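Local coordinates for uroporphyrin-III C-methyltransferase (Pseudomonas denitrificans, PDB 1S4D), which catalyses the two successive SAM-dependent methylations, at C-2 and C-7, that turn uroporphyrinogen III into precorrin-2 on the way to cobalamin and siroheme, at the interface of chains A and B. Sequence-based numbering; all coordinates share one arbitrary frame. Chains: chain A/B, Uroporphyrin-III C-methyltransferase.

The interface of chains A and B. Residues chain A 26, 29, 134, 137-138, 257; chain B 33, 104, 124-125, 127.
This patch belongs to the two-fold homodimer interface of a precorrin (tetrapyrrole) methylase: helix 257-261 of chain A packs on strand 123-126 of chain B, and helix 131-138 on B:Pro127 just after it and on B:Phe104. The packed part centres on A:Trp257, whose CG sits in the crowded position between backbone N and carbonyl carbon (chi1 56°). One indole face lies on the strand backbone, with B:Ile125 N over its centre and B:Arg124 CA toward the rim. The B:Arg124 chain, bent at chi3 (-65°), curls round the six-membered rim, so that CZ3 of A:Trp257 stands over the guanidinium, 3.5 Å from CZ of B:Arg124. Within chain A, NE1 of A:Trp257 donates to the A:Ala137 carbonyl O (3.1 Å), which helps to hold the indole's rotation, while CZ2 covers one face of the A:Tyr138 ring. An alanine in place of A:Trp257 would probably lose the packing on B:Arg124 and B:Ile125, the bond to A:Ala137 O and the contact over the A:Tyr138 ring. B:Pro127 meets the A:Tyr138 ring at its edge and puts CG 3.6 Å from A:Gly134 CA. The other side is polar and holds a water: water 1 lies 2.7 Å from B:Ile125 O and also bonds A:Tyr138 OH and B:Arg124 NH1. Beside it, B:His33 NE2 donates to A:Asp26 OD2 (2.7 Å), tip to tip, in the imidazole plane but from above the carboxylate plane. A:Tyr138 OH takes the anti lone pair of A:Asp26 OD2 (2.6 Å); the two donors may favour a charged carboxylate.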
# COMPACT_ATOMS: atom_id res chain seq x y z
N ASP A 26 -4.34 5.87 -12.62
CA ASP A 26 -4.06 7.30 -12.63
C ASP A 26 -2.55 7.47 -12.68
O ASP A 26 -1.84 7.03 -11.78
CB ASP A 26 -4.68 7.92 -11.37
CG ASP A 26 -4.40 9.40 -11.22
OD1 ASP A 26 -3.84 9.99 -12.17
OD2 ASP A 26 -4.72 10.05 -10.19
N LEU A 29 -0.19 8.76 -9.85
CA LEU A 29 0.01 7.81 -8.77
C LEU A 29 1.32 7.06 -9.03
O LEU A 29 1.69 6.20 -8.24
CB LEU A 29 -1.17 6.86 -8.60
CG LEU A 29 -2.49 7.43 -8.05
CD1 LEU A 29 -3.56 6.35 -7.83
CD2 LEU A 29 -2.34 8.28 -6.76
N GLY A 134 -4.96 2.13 -2.59
CA GLY A 134 -5.16 3.39 -3.28
C GLY A 134 -6.45 3.42 -4.09
O GLY A 134 -7.20 4.39 -4.02
N ALA A 137 -9.25 3.96 -2.06
CA ALA A 137 -9.28 5.38 -1.70
C ALA A 137 -10.02 6.26 -2.72
O ALA A 137 -10.77 7.18 -2.36
CB ALA A 137 -7.90 5.91 -1.48
N TYR A 138 -9.81 5.99 -4.00
CA TYR A 138 -10.53 6.74 -5.01
C TYR A 138 -12.05 6.49 -4.93
O TYR A 138 -12.82 7.26 -5.47
CB TYR A 138 -9.96 6.50 -6.41
CG TYR A 138 -8.69 7.31 -6.73
CD1 TYR A 138 -7.56 7.29 -5.89
CD2 TYR A 138 -8.64 8.12 -7.87
CE1 TYR A 138 -6.43 8.04 -6.18
CE2 TYR A 138 -7.51 8.86 -8.18
CZ TYR A 138 -6.41 8.81 -7.35
OH TYR A 138 -5.32 9.56 -7.70
N TRP A 257 -14.71 11.67 -2.22
CA TRP A 257 -14.24 12.97 -2.63
C TRP A 257 -14.31 13.13 -4.14
O TRP A 257 -14.53 14.24 -4.63
CB TRP A 257 -12.82 13.23 -2.13
CG TRP A 257 -11.89 12.20 -2.54
CD1 TRP A 257 -11.71 10.97 -1.97
CD2 TRP A 257 -10.99 12.26 -3.65
NE1 TRP A 257 -10.74 10.27 -2.65
CE2 TRP A 257 -10.28 11.04 -3.68
CE3 TRP A 257 -10.71 13.24 -4.62
CZ2 TRP A 257 -9.31 10.77 -4.63
CZ3 TRP A 257 -9.74 12.97 -5.57
CH2 TRP A 257 -9.05 11.74 -5.57
N HIS B 33 1.49 13.19 -7.90
CA HIS B 33 0.47 13.94 -7.18
C HIS B 33 0.97 14.57 -5.86
O HIS B 33 0.68 15.74 -5.58
CB HIS B 33 -0.67 13.00 -6.83
CG HIS B 33 -1.71 12.84 -7.89
ND1 HIS B 33 -2.09 13.87 -8.73
CD2 HIS B 33 -2.48 11.78 -8.22
CE1 HIS B 33 -3.05 13.44 -9.53
NE2 HIS B 33 -3.30 12.18 -9.24
N PHE B 104 -4.58 6.18 4.65
CA PHE B 104 -5.67 5.31 5.10
C PHE B 104 -5.22 4.00 5.76
O PHE B 104 -6.05 3.17 6.15
CB PHE B 104 -6.65 5.03 3.96
CG PHE B 104 -7.58 6.20 3.62
CD1 PHE B 104 -8.36 6.15 2.47
CD2 PHE B 104 -7.69 7.32 4.45
CE1 PHE B 104 -9.22 7.19 2.14
CE2 PHE B 104 -8.56 8.39 4.13
CZ PHE B 104 -9.32 8.31 2.98
N ARG B 124 -9.04 16.12 -1.13
CA ARG B 124 -8.66 15.03 -2.01
C ARG B 124 -7.84 14.06 -1.15
O ARG B 124 -7.20 14.50 -0.19
CB ARG B 124 -7.80 15.58 -3.16
CG ARG B 124 -6.97 14.51 -3.87
CD ARG B 124 -6.23 14.99 -5.10
NE ARG B 124 -7.14 15.41 -6.16
CZ ARG B 124 -7.28 14.81 -7.33
NH1 ARG B 124 -6.59 13.72 -7.63
NH2 ARG B 124 -8.14 15.32 -8.21
N ILE B 125 -7.85 12.77 -1.50
CA ILE B 125 -6.89 11.80 -0.94
C ILE B 125 -5.83 11.43 -1.97
O ILE B 125 -6.14 11.11 -3.12
CB ILE B 125 -7.60 10.52 -0.44
CG1 ILE B 125 -8.69 10.85 0.59
CG2 ILE B 125 -6.58 9.51 0.13
CD1 ILE B 125 -8.18 11.39 1.92
N PRO B 127 -3.09 8.70 -2.19
CA PRO B 127 -2.39 7.49 -1.77
C PRO B 127 -0.90 7.63 -1.67
O PRO B 127 -0.30 8.40 -2.41
CB PRO B 127 -2.73 6.54 -2.90
CG PRO B 127 -4.14 6.87 -3.14
CD PRO B 127 -4.16 8.39 -3.15
O HOH W 1 -5.27 11.69 -5.65